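Local coordinates for protein induced by osmotic stress (Scheffersomyces stipitis, PDB 5YWN), which is a haloketone reductase of the dihydroflavonol-4-reductase subfamily, probably using NADPH, and is classed as a cinnamyl-alcohol dehydrogenase, at residues Y122-A128 and K167-E171; L187-N191 and A244-A248. The protein carries 1 engineered substitution. The contacts are given in a common frame with arbitrary orientation. Residue numbers count along the deposited sequence, not the author numbering.

Contact 1 (Y122-A128 and K167-E171); sequences YTSSVVA and KQFAE. With NAP (NADP nicotinamide-adenine-dinucleotide phosphate), chain B.
This is a buried strand-to-helix contact at the cofactor site of a Rossmann-type fold. Tyr122 and Thr123 end strand 119-123, in the central parallel sheet. Ser124 and Ser125 lead away from it, and Val126 to Ala128 have helical backbone angles. Ser125 OG accepts from Val127 N at 3.2 Å, an ST turn. Residues 167-171 lie in helix 159-181. The backbones come closest at Ala128 and Gln168, CA atoms 3.9 Å apart, with Ala128 CB 3.7 Å from Gln168 CA. Lys167 reaches back along the loop with three m rotamers and a final t. Lys167 CG meets Val127 CG2 at 3.5 Å. Lys167 NZ, whose modelled place is less certain, donates to Thr123 O at 2.9 Å and weakly to Tyr122 OH at 3.4 Å. Tyr122 (chi1 t) has its CA-to-CB bond toward the helix, and its OH lies 3.3 Å from Ala170 CB. Ser124 OG donates to Glu171 OE1 at 2.8 Å, while Glu171 OE2 forms a salt bridge with Arg258. A water donates to Val127 O (3.1 Å) and accepts from Gln168 NE2 (3.0 Å); Gln168 OE1 is hydrogen-bonded to Arg172. Tyr163, one turn before Lys167, completes the YxxxK motif of short-chain dehydrogenases, and both residues bind NADP+. Ser125 OG approaches NAP C5N at 3.3 Å. By family analogy, Ser125, Tyr163 and Lys167 probably form the catalytic triad, with the lysine ammonium lowering the tyrosine pKa.

Contact 2 (L187-N191 and A244-A248); sequences LSTVN and AHLAA
Residues 187-191 are extended, within strand 186-192. Residues 244-248 are regular helix, within helix 238-250, and Ala248 N bonds Ala244 O at 2.8 Å. The two short axes run nearly antiparallel, at 165°, and approach to 8.7 Å. Ser188 pairs with Ala248 (CA atoms 6.2 Å apart) and Val190 with His245 (6.8 Å). Ser188 and Val190 point their CB atoms toward the helix. Leu187, Thr189 and Asn191 point away, and Leu187 and Thr189 pack on helix 159-181 on the other side of the strand. Ser188, with chi1 p, donates from OG to Ala248 O at 2.9 Å. That carbonyl also accepts from Arg119. The arrangement is the alpha/beta layering of a Rossmann-type fold, in which a helix packs against a parallel sheet. Helix 238-250 leads on to strand 258-261, the sheet neighbour of strand 186-192, and runs opposite in direction to these strands. Val190, with chi1 t, fills the gap to the helix. Val190 CG2 is 4.1 Å from Ala248 CB, and Val190 CG1 is 4.3 Å from Ala244 CB. Val190 CG2 also makes a CH-pi contact over the face of the His245 ring, 4.0 Å from the centroid and 9° off the normal. His245 has chi1 m, and its CE1 comes to 3.7 Å from Val190 CB. The ring is held at both nitrogens, with ND1 bonded to Val241 O and NE2 to Thr123 OG1.

Overall arrangement
Contacts 1 and 2 lie in series along the chain, with centres 12 Å apart. They meet at two neighbouring strands of the central parallel sheet. Ser124 N lies 2.8 Å from Val190 O, a probable hydrogen bond from the residue just after strand 119-123 to strand 186-192. The hydrogen bond between Thr123 OG1 and His245 NE2, at 2.8 Å, links the cofactor-side end of strand 119-123 to contact 2. Glu171 OE1 is hydrogen-bonded to Asn191 ND2, so helix 159-181 reaches the strand that follows it. Contact 1 touches NADP+ directly, with Thr123 CG2 3.3 Å from NAP O4D. Contact 2 stands further back: the His245 side chain is about 6 Å from the cofactor, between nearest atoms.

Contact 1 (Y122-A128 and K167-E171)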
loop_
_atom_site.group_PDB
_atom_site.type_symbol
_atom_site.label_atom_id
_atom_site.label_comp_id
_atom_site.label_asym_id
_atom_site.label_seq_id
_atom_site.Cartn_x
_atom_site.Cartn_y
_atom_site.Cartn_z
ATOM N N TYR A 122 -10.154 -0.896 3.140
ATOM C CA TYR A 122 -9.597 0.245 2.503
ATOM C C TYR A 122 -8.099 0.344 2.789
ATOM O O TYR A 122 -7.698 0.290 3.893
ATOM C CB TYR A 122 -10.297 1.505 2.947
ATOM C CG TYR A 122 -9.674 2.733 2.404
ATOM C CD1 TYR A 122 -9.711 2.991 1.064
ATOM C CD2 TYR A 122 -8.987 3.589 3.205
ATOM C CE1 TYR A 122 -9.137 4.087 0.538
ATOM C CE2 TYR A 122 -8.401 4.691 2.697
ATOM C CZ TYR A 122 -8.469 4.917 1.348
ATOM O OH TYR A 122 -7.888 5.957 0.815
ATOM N N THR A 123 -7.310 0.504 1.754
ATOM C CA THR A 123 -5.889 0.661 1.904
ATOM C C THR A 123 -5.580 2.158 2.202
ATOM O O THR A 123 -5.584 2.961 1.367
ATOM C CB THR A 123 -5.060 0.199 0.680
ATOM O OG1 THR A 123 -5.424 -1.081 0.246
ATOM C CG2 THR A 123 -3.564 0.256 0.974
ATOM N N SER A 124 -5.321 2.441 3.448
ATOM C CA SER A 124 -4.985 3.768 3.872
ATOM C C SER A 124 -3.466 3.898 3.925
ATOM O O SER A 124 -2.805 3.361 3.107
ATOM C CB SER A 124 -5.629 4.118 5.201
ATOM O OG SER A 124 -5.665 5.467 5.458
ATOM N N SER A 125 -2.978 4.684 4.864
ATOM C CA SER A 125 -1.582 4.921 5.074
ATOM C C SER A 125 -1.279 5.555 6.425
ATOM O O SER A 125 -2.092 6.194 6.990
ATOM C CB SER A 125 -1.024 5.798 3.967
ATOM O OG SER A 125 0.261 6.188 4.215
ATOM N N VAL A 126 -0.035 5.477 6.832
ATOM C CA VAL A 126 0.411 6.165 8.013
ATOM C C VAL A 126 0.208 7.674 7.881
ATOM O O VAL A 126 0.031 8.294 8.826
ATOM C CB VAL A 126 1.872 5.859 8.388
ATOM C CG1 VAL A 126 2.840 6.483 7.428
ATOM C CG2 VAL A 126 2.137 6.208 9.829
ATOM N N VAL A 127 0.210 8.185 6.670
ATOM C CA VAL A 127 0.018 9.583 6.385
ATOM C C VAL A 127 -1.356 10.092 6.788
ATOM O O VAL A 127 -1.513 11.248 6.983
ATOM C CB VAL A 127 0.400 10.003 4.966
ATOM C CG1 VAL A 127 1.778 9.493 4.621
ATOM C CG2 VAL A 127 -0.630 9.570 3.958
ATOM N N ALA A 128 -2.307 9.192 6.894
ATOM C CA ALA A 128 -3.609 9.470 7.459
ATOM C C ALA A 128 -3.576 9.788 8.957
ATOM O O ALA A 128 -4.434 10.386 9.444
ATOM C CB ALA A 128 -4.624 8.391 7.137
ATOM N N LYS A 167 -5.175 10.666 1.713
ATOM C CA LYS A 167 -5.356 9.524 2.549
ATOM C C LYS A 167 -6.206 9.753 3.805
ATOM O O LYS A 167 -7.084 9.028 4.065
ATOM C CB LYS A 167 -4.022 8.836 2.841
ATOM C CG LYS A 167 -3.129 8.572 1.676
ATOM C CD LYS A 167 -3.731 7.695 0.627
ATOM C CE LYS A 167 -4.203 6.413 1.192
ATOM N NZ LYS A 167 -4.592 5.451 0.163
ATOM N N GLN A 168 -5.939 10.822 4.518
ATOM C CA GLN A 168 -6.667 11.134 5.689
ATOM C C GLN A 168 -8.145 11.331 5.396
ATOM O O GLN A 168 -8.917 10.784 6.047
ATOM C CB GLN A 168 -6.122 12.420 6.297
ATOM C CG GLN A 168 -6.772 12.853 7.587
ATOM C CD GLN A 168 -6.699 14.347 7.887
ATOM O OE1 GLN A 168 -7.545 14.867 8.548
ATOM N NE2 GLN A 168 -5.677 15.002 7.420
ATOM N N PHE A 169 -8.468 12.131 4.408
ATOM C CA PHE A 169 -9.835 12.411 4.015
ATOM C C PHE A 169 -10.649 11.259 3.406
ATOM O O PHE A 169 -11.749 11.073 3.739
ATOM C CB PHE A 169 -9.963 13.741 3.278
ATOM C CG PHE A 169 -9.491 14.890 4.095
ATOM C CD1 PHE A 169 -10.189 15.299 5.169
ATOM C CD2 PHE A 169 -8.300 15.464 3.852
ATOM C CE1 PHE A 169 -9.719 16.307 5.975
ATOM C CE2 PHE A 169 -7.815 16.459 4.651
ATOM C CZ PHE A 169 -8.523 16.878 5.710
ATOM N N ALA A 170 -10.022 10.491 2.565
ATOM C CA ALA A 170 -10.636 9.304 2.073
ATOM C C ALA A 170 -10.947 8.326 3.184
ATOM O O ALA A 170 -12.015 7.900 3.248
ATOM C CB ALA A 170 -9.798 8.669 1.026
ATOM N N GLU A 171 -10.017 8.067 4.084
ATOM C CA GLU A 171 -10.252 7.181 5.204
ATOM C C GLU A 171 -11.355 7.654 6.159
ATOM O O GLU A 171 -12.183 6.899 6.517
ATOM C CB GLU A 171 -8.983 6.817 5.974
ATOM C CG GLU A 171 -9.150 5.600 6.885
ATOM C CD GLU A 171 -8.110 5.369 7.969
ATOM O OE1 GLU A 171 -6.987 5.767 7.858
ATOM O OE2 GLU A 171 -8.481 4.762 8.943
HETATM P PA NAP B . 1.307 2.325 -7.046
HETATM O O1A NAP B . 2.246 1.154 -7.207
HETATM O O2A NAP B . 1.447 3.533 -7.941
HETATM O O5B NAP B . -0.203 1.779 -7.170
HETATM C C5B NAP B . -1.268 2.668 -7.502
HETATM C C4B NAP B . -2.251 1.968 -8.433
HETATM O O4B NAP B . -3.534 2.598 -8.355
HETATM C C3B NAP B . -1.789 2.028 -9.881
HETATM O O3B NAP B . -1.576 0.712 -10.401
HETATM C C2B NAP B . -2.886 2.738 -10.649
HETATM O O2B NAP B . -3.406 1.901 -11.677
HETATM C C1B NAP B . -3.966 3.077 -9.632
HETATM N N9A NAP B . -4.175 4.546 -9.581
HETATM C C8A NAP B . -3.270 5.453 -9.167
HETATM N N7A NAP B . -3.780 6.709 -9.246
HETATM C C5A NAP B . -5.036 6.615 -9.719
HETATM C C6A NAP B . -6.133 7.556 -10.043
HETATM N N6A NAP B . -5.983 8.892 -9.871
HETATM N N1A NAP B . -7.287 7.036 -10.516
HETATM C C2A NAP B . -7.458 5.712 -10.694
HETATM N N3A NAP B . -6.501 4.807 -10.420
HETATM C C4A NAP B . -5.292 5.185 -9.939
HETATM O O3 NAP B . 1.377 2.820 -5.515
HETATM P PN NAP B . 1.659 1.770 -4.329
HETATM O O1N NAP B . 2.954 2.155 -3.655
HETATM O O2N NAP B . 1.483 0.375 -4.880
HETATM O O5D NAP B . 0.452 2.063 -3.304
HETATM C C5D NAP B . -0.664 1.177 -3.229
HETATM C C4D NAP B . -1.681 1.710 -2.227
HETATM O O4D NAP B . -1.210 1.507 -0.890
HETATM C C3D NAP B . -1.929 3.199 -2.412
HETATM O O3D NAP B . -3.287 3.444 -2.788
HETATM C C2D NAP B . -1.615 3.851 -1.081
HETATM O O2D NAP B . -2.757 4.551 -0.576
HETATM C C1D NAP B . -1.213 2.726 -0.140
HETATM N N1N NAP B . 0.117 2.987 0.420
HETATM C C2N NAP B . 1.204 2.513 -0.204
HETATM C C3N NAP B . 2.475 2.750 0.310
HETATM C C7N NAP B . 3.686 2.215 -0.394
HETATM O O7N NAP B . 4.790 2.631 -0.084
HETATM N N7N NAP B . 3.524 1.295 -1.344
HETATM C C4N NAP B . 2.611 3.485 1.478
HETATM C C5N NAP B . 1.471 3.965 2.104
HETATM C C6N NAP B . 0.224 3.700 1.549
HETATM P P2B NAP B . -2.769 1.931 -13.155
HETATM O O1X NAP B . -3.908 1.505 -14.052
HETATM O O2X NAP B . -2.335 3.365 -13.336
HETATM O O3X NAP B . -1.631 0.941 -13.082
HETATM O O HOH W 1 -3.115 13.857 6.367
#

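Contact 2 (L187-N191 and A244-A248)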
loop_
_atom_site.group_PDB
_atom_site.type_symbol
_atom_site.label_atom_id
_atom_site.label_comp_id
_atom_site.label_asym_id
_atom_site.label_seq_id
_atom_site.Cartn_x
_atom_site.Cartn_y
_atom_site.Cartn_z
ATOM N N LEU A 187 -16.235 -2.753 7.640
ATOM C CA LEU A 187 -15.093 -2.101 7.095
ATOM C C LEU A 187 -13.896 -2.270 7.981
ATOM O O LEU A 187 -13.997 -2.279 9.160
ATOM C CB LEU A 187 -15.340 -0.617 6.887
ATOM C CG LEU A 187 -14.199 0.318 6.459
ATOM C CD1 LEU A 187 -13.660 -0.039 5.106
ATOM C CD2 LEU A 187 -14.596 1.781 6.491
ATOM N N SER A 188 -12.769 -2.374 7.355
ATOM C CA SER A 188 -11.516 -2.308 8.036
ATOM C C SER A 188 -10.468 -1.597 7.186
ATOM O O SER A 188 -10.615 -1.530 6.026
ATOM C CB SER A 188 -11.086 -3.692 8.466
ATOM O OG SER A 188 -10.831 -4.510 7.400
ATOM N N THR A 189 -9.439 -1.045 7.807
ATOM C CA THR A 189 -8.404 -0.350 7.070
ATOM C C THR A 189 -7.053 -0.919 7.366
ATOM O O THR A 189 -6.828 -1.440 8.399
ATOM C CB THR A 189 -8.359 1.199 7.293
ATOM O OG1 THR A 189 -7.799 1.519 8.557
ATOM C CG2 THR A 189 -9.707 1.837 7.141
ATOM N N VAL A 190 -6.164 -0.771 6.413
ATOM C CA VAL A 190 -4.767 -1.068 6.582
ATOM C C VAL A 190 -3.928 0.202 6.362
ATOM O O VAL A 190 -4.041 0.839 5.373
ATOM C CB VAL A 190 -4.343 -2.237 5.709
ATOM C CG1 VAL A 190 -2.875 -2.504 5.831
ATOM C CG2 VAL A 190 -5.152 -3.457 6.028
ATOM N N ASN A 191 -3.102 0.530 7.320
ATOM C CA ASN A 191 -2.378 1.785 7.363
ATOM C C ASN A 191 -0.844 1.557 7.375
ATOM O O ASN A 191 -0.208 1.481 8.379
ATOM C CB ASN A 191 -2.824 2.650 8.551
ATOM C CG ASN A 191 -4.288 2.978 8.526
ATOM O OD1 ASN A 191 -5.095 2.140 8.567
ATOM N ND2 ASN A 191 -4.586 4.223 8.444
ATOM N N ALA A 244 -1.715 -8.674 5.850
ATOM C CA ALA A 244 -2.590 -7.822 6.626
ATOM C C ALA A 244 -3.935 -7.574 5.959
ATOM O O ALA A 244 -4.924 -7.567 6.601
ATOM C CB ALA A 244 -1.935 -6.527 7.018
ATOM N N HIS A 245 -3.919 -7.415 4.665
ATOM C CA HIS A 245 -5.155 -7.293 3.932
ATOM C C HIS A 245 -5.995 -8.575 4.062
ATOM O O HIS A 245 -7.137 -8.505 4.294
ATOM C CB HIS A 245 -4.921 -6.873 2.491
ATOM C CG HIS A 245 -4.666 -5.410 2.303
ATOM N ND1 HIS A 245 -3.492 -4.810 2.650
ATOM C CD2 HIS A 245 -5.457 -4.426 1.840
ATOM C CE1 HIS A 245 -3.558 -3.533 2.378
ATOM N NE2 HIS A 245 -4.736 -3.277 1.876
ATOM N N LEU A 246 -5.357 -9.722 3.982
ATOM C CA LEU A 246 -6.029 -10.971 4.168
ATOM C C LEU A 246 -6.640 -11.104 5.537
ATOM O O LEU A 246 -7.786 -11.372 5.648
ATOM C CB LEU A 246 -5.095 -12.117 3.941
ATOM C CG LEU A 246 -5.705 -13.481 3.935
ATOM C CD1 LEU A 246 -6.552 -13.623 2.708
ATOM C CD2 LEU A 246 -4.634 -14.539 3.968
ATOM N N ALA A 247 -5.874 -10.792 6.549
ATOM C CA ALA A 247 -6.346 -10.773 7.901
ATOM C C ALA A 247 -7.513 -9.796 8.015
ATOM O O ALA A 247 -8.462 -10.064 8.665
ATOM C CB ALA A 247 -5.256 -10.322 8.832
ATOM N N ALA A 248 -7.414 -8.696 7.333
ATOM C CA ALA A 248 -8.350 -7.613 7.456
ATOM C C ALA A 248 -9.761 -7.994 7.064
ATOM O O ALA A 248 -10.661 -7.418 7.543
ATOM C CB ALA A 248 -7.903 -6.397 6.693
#